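Local coordinates for protein aminomethyltransferase (PDB 3GIR) that belongs to the aminomethyltransferase (glycine cleavage T-protein) family, with a folate-binding-type domain and a C-terminal barrel domain, at residues A[67-70]-A[71-75]; A[261-264]-A[265-269]. One frame throughout, in Å; residues are numbered along the deposited sequence.

Contact 1 of 2, residues A[67-70]-A[71-75]; sequences KEHL and HTRAH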
# COMPACT_ATOMS: atom_id res chain seq x y z
N LYS A 67 11.13 15.73 -9.00
CA LYS A 67 11.77 16.33 -7.83
C LYS A 67 11.01 15.96 -6.54
O LYS A 67 11.61 15.86 -5.47
CB LYS A 67 12.01 17.82 -7.96
CG LYS A 67 13.15 18.19 -8.95
CD LYS A 67 13.31 19.65 -9.07
CE LYS A 67 14.48 19.97 -10.04
NZ LYS A 67 14.33 21.40 -10.50
N GLU A 68 9.73 15.70 -6.61
CA GLU A 68 8.96 15.29 -5.43
C GLU A 68 9.42 13.89 -5.00
O GLU A 68 9.64 13.58 -3.82
CB GLU A 68 7.43 15.26 -5.74
CG GLU A 68 6.78 16.62 -5.88
CD GLU A 68 5.39 16.59 -6.56
OE1 GLU A 68 4.60 15.69 -6.31
OE2 GLU A 68 5.10 17.50 -7.33
N HIS A 69 9.57 13.00 -5.99
CA HIS A 69 10.13 11.68 -5.75
C HIS A 69 11.50 11.75 -5.11
O HIS A 69 11.79 11.15 -4.03
CB HIS A 69 10.14 10.89 -7.07
CG HIS A 69 10.70 9.50 -6.95
ND1 HIS A 69 9.94 8.37 -7.17
CD2 HIS A 69 11.95 9.08 -6.65
CE1 HIS A 69 10.71 7.30 -7.00
NE2 HIS A 69 11.93 7.70 -6.66
N LEU A 70 12.41 12.47 -5.78
CA LEU A 70 13.77 12.60 -5.29
C LEU A 70 13.80 13.28 -3.93
O LEU A 70 14.58 12.84 -3.07
CB LEU A 70 14.66 13.31 -6.32
CG LEU A 70 14.86 12.57 -7.65
CD1 LEU A 70 15.49 13.56 -8.72
CD2 LEU A 70 15.63 11.26 -7.54
N HIS A 71 12.94 14.26 -3.71
CA HIS A 71 12.84 14.92 -2.41
C HIS A 71 12.56 13.96 -1.27
O HIS A 71 13.17 14.04 -0.18
CB HIS A 71 11.85 16.10 -2.45
CG HIS A 71 11.77 16.82 -1.13
ND1 HIS A 71 12.61 17.87 -0.83
CD2 HIS A 71 11.01 16.60 -0.04
CE1 HIS A 71 12.33 18.29 0.40
NE2 HIS A 71 11.38 17.53 0.91
N THR A 72 11.66 13.00 -1.50
CA THR A 72 11.26 12.04 -0.50
C THR A 72 12.42 11.16 -0.11
O THR A 72 12.60 10.83 1.05
CB THR A 72 10.02 11.19 -0.96
OG1 THR A 72 8.93 12.07 -1.31
CG2 THR A 72 9.54 10.22 0.06
N ARG A 73 13.22 10.77 -1.10
CA ARG A 73 14.35 9.88 -0.81
C ARG A 73 15.54 10.61 -0.14
O ARG A 73 16.38 9.95 0.47
CB ARG A 73 14.78 9.14 -2.04
CG ARG A 73 13.74 8.12 -2.57
CD ARG A 73 14.35 6.80 -2.97
NE ARG A 73 13.45 5.94 -3.70
CZ ARG A 73 12.48 5.22 -3.13
NH1 ARG A 73 12.33 5.19 -1.83
NH2 ARG A 73 11.65 4.55 -3.89
N ALA A 74 15.60 11.92 -0.31
CA ALA A 74 16.71 12.75 0.23
C ALA A 74 16.39 13.49 1.53
O ALA A 74 17.32 13.84 2.29
CB ALA A 74 17.18 13.72 -0.86
N HIS A 75 15.09 13.72 1.80
CA HIS A 75 14.64 14.66 2.80
C HIS A 75 13.39 14.10 3.51
O HIS A 75 13.44 13.03 4.07
CB HIS A 75 14.41 16.07 2.20
CG HIS A 75 15.66 16.70 1.68
ND1 HIS A 75 16.73 17.04 2.50
CD2 HIS A 75 16.05 16.96 0.41
CE1 HIS A 75 17.72 17.49 1.74
NE2 HIS A 75 17.34 17.44 0.46
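T72 turns its hydroxyl back along the helix to E68: with chi1 at -56°, OG1 stands beside its own backbone N and approaches E68 O at 3.0 Å, while the methyl CG2 is swung anti to that N. The backbone T72 N binds E68 O as well, at 3.1 Å, so one carbonyl is gripped twice, the two donors arriving from opposite faces of its plane. One residue earlier, H71 N makes a short bond of 2.7 Å to K67 O. H69 has its CG anti to the backbone N (chi1 -180°), which carries the imidazole toward R73, and H69 NE2 comes within 3.8 Å of R73 NE. Ring and guanidinium planes stand nearly perpendicular, 85° apart, and each group is held by other partners: H69 by S253 and S346, R73 by salt bridges to E218 and E257. On another side of the helix, H75 CB lies 3.5 Å above the plane of the H71 ring, offset toward its rim, while H71 NE2 bonds R242 O. Toward the C-terminal end the backbone bonding slackens: the bonds to L70 O from R73 N and A74 N are weak and bent, and H75 leaves helical geometry. This is most of the short alpha-helix 65-74, up to its C-terminal end, with the threonine hydroxyl-to-carbonyl (i to i-4) bond often found within helices, packed against helix 248-257 through E68, H69 and T72.

Contact 2 of 2, residues A[261-264]-A[265-269]; sequences CLHG and NDITP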
# COMPACT_ATOMS: atom_id res chain seq x y z
N CYS A 261 2.86 -3.47 -3.83
CA CYS A 261 1.64 -3.63 -4.67
C CYS A 261 0.65 -2.50 -4.50
O CYS A 261 0.49 -1.93 -3.40
CB CYS A 261 0.90 -4.90 -4.32
SG CYS A 261 1.80 -6.37 -4.88
N LEU A 262 -0.09 -2.23 -5.59
CA LEU A 262 -1.22 -1.32 -5.55
C LEU A 262 -2.48 -2.14 -5.86
O LEU A 262 -2.64 -2.67 -6.98
CB LEU A 262 -1.02 -0.12 -6.48
CG LEU A 262 -2.30 0.70 -6.65
CD1 LEU A 262 -2.57 1.34 -5.29
CD2 LEU A 262 -2.12 1.73 -7.76
N HIS A 263 -3.42 -2.21 -4.91
CA HIS A 263 -4.62 -2.95 -5.19
C HIS A 263 -5.43 -2.24 -6.25
O HIS A 263 -5.53 -1.01 -6.31
CB HIS A 263 -5.44 -3.16 -3.92
CG HIS A 263 -6.51 -4.19 -4.07
ND1 HIS A 263 -7.70 -3.90 -4.68
CD2 HIS A 263 -6.54 -5.51 -3.77
CE1 HIS A 263 -8.44 -4.99 -4.73
NE2 HIS A 263 -7.77 -5.99 -4.19
N GLY A 264 -5.94 -3.04 -7.19
CA GLY A 264 -6.61 -2.53 -8.40
C GLY A 264 -5.71 -2.51 -9.62
O GLY A 264 -6.19 -2.42 -10.75
N ASN A 265 -4.40 -2.62 -9.38
CA ASN A 265 -3.39 -2.74 -10.44
C ASN A 265 -2.74 -4.10 -10.34
O ASN A 265 -3.04 -5.02 -11.11
CB ASN A 265 -2.29 -1.68 -10.31
CG ASN A 265 -2.68 -0.33 -10.91
OD1 ASN A 265 -3.83 0.12 -10.78
ND2 ASN A 265 -1.71 0.36 -11.49
N ASP A 266 -1.90 -4.25 -9.33
CA ASP A 266 -1.10 -5.46 -9.20
C ASP A 266 -1.73 -6.61 -8.49
O ASP A 266 -1.21 -7.71 -8.56
CB ASP A 266 0.18 -5.10 -8.46
CG ASP A 266 0.78 -3.82 -8.98
OD1 ASP A 266 1.12 -3.70 -10.20
OD2 ASP A 266 0.86 -2.88 -8.15
N ILE A 267 -2.74 -6.34 -7.68
CA ILE A 267 -3.53 -7.36 -7.01
C ILE A 267 -4.97 -6.96 -7.18
O ILE A 267 -5.30 -5.76 -7.13
CB ILE A 267 -3.12 -7.55 -5.56
CG1 ILE A 267 -3.03 -6.23 -4.79
CG2 ILE A 267 -1.74 -8.28 -5.52
CD1 ILE A 267 -2.63 -6.41 -3.29
N THR A 268 -5.84 -7.96 -7.30
CA THR A 268 -7.25 -7.75 -7.53
C THR A 268 -7.98 -8.97 -6.94
O THR A 268 -7.34 -9.95 -6.52
CB THR A 268 -7.57 -7.65 -9.02
OG1 THR A 268 -7.48 -8.97 -9.56
CG2 THR A 268 -6.61 -6.74 -9.79
N PRO A 269 -9.31 -8.92 -6.90
CA PRO A 269 -10.03 -10.11 -6.43
C PRO A 269 -9.87 -11.34 -7.30
O PRO A 269 -10.25 -12.43 -6.87
CB PRO A 269 -11.49 -9.63 -6.44
CG PRO A 269 -11.39 -8.23 -6.32
CD PRO A 269 -10.20 -7.82 -7.13
O HOH W 1 -5.61 0.98 -8.17
O HOH W 2 -5.90 -0.59 -12.62
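A type II beta turn over L262 to N265, with G264 in its third position, shapes this tight bend in the chain. N265 N closes it on L262 O at 3.0 Å, and D266 N joins at the same oxygen at 2.9 Å, so L262 O holds two donors. G264, whose positive phi (99°) suits a residue without a side chain, sends its N to I267 O at 2.8 Å, nearly along the C=O axis. That oxygen also sits over the centre of one face of the H263 ring, 3.5 Å above its plane, while the I267 chain crosses the imidazole at about a right angle and brings CG1 to 3.7 Å from H263 CD2. D266 folds back on the extended backbone at C261 and L262: OD2 takes L262 N at 2.8 Å with its anti lone pair and also forms a salt bridge with R255, while OD1 bonds S340 and T339. I267 CD1 packs on C261 CB at 4.0 Å. N265 OD1 shares one water with H263 O and another with G264 O, so two water bridges tie its amide to the loop backbone. The segment runs between helices 248-257 and 284-289. H263 rests against strand 126-136, bonding I126 O through NE2, while D266 and I267 face strand 349-356 and the carboxylate of D266 reaches strand 334-344.

How the contacts relate
Both contacts belong to the folate-binding domain, contact 1 first in the chain, yet they do not touch: their centres are about 25 Å apart and their nearest atoms about 12 Å. Two elements link them indirectly. Helix 248-257 serves both, giving an acidic partner, E257, to contact 1 and a basic one, R255, to contact 2. Strand 334-344 borders contact 2, and the loop at P345 and S346, which follows it, borders contact 1. The side chain of H71 in contact 1 lies about 7 Å from the bound sodium ion, too far for coordination; the ion's site is L238, D240 and V243.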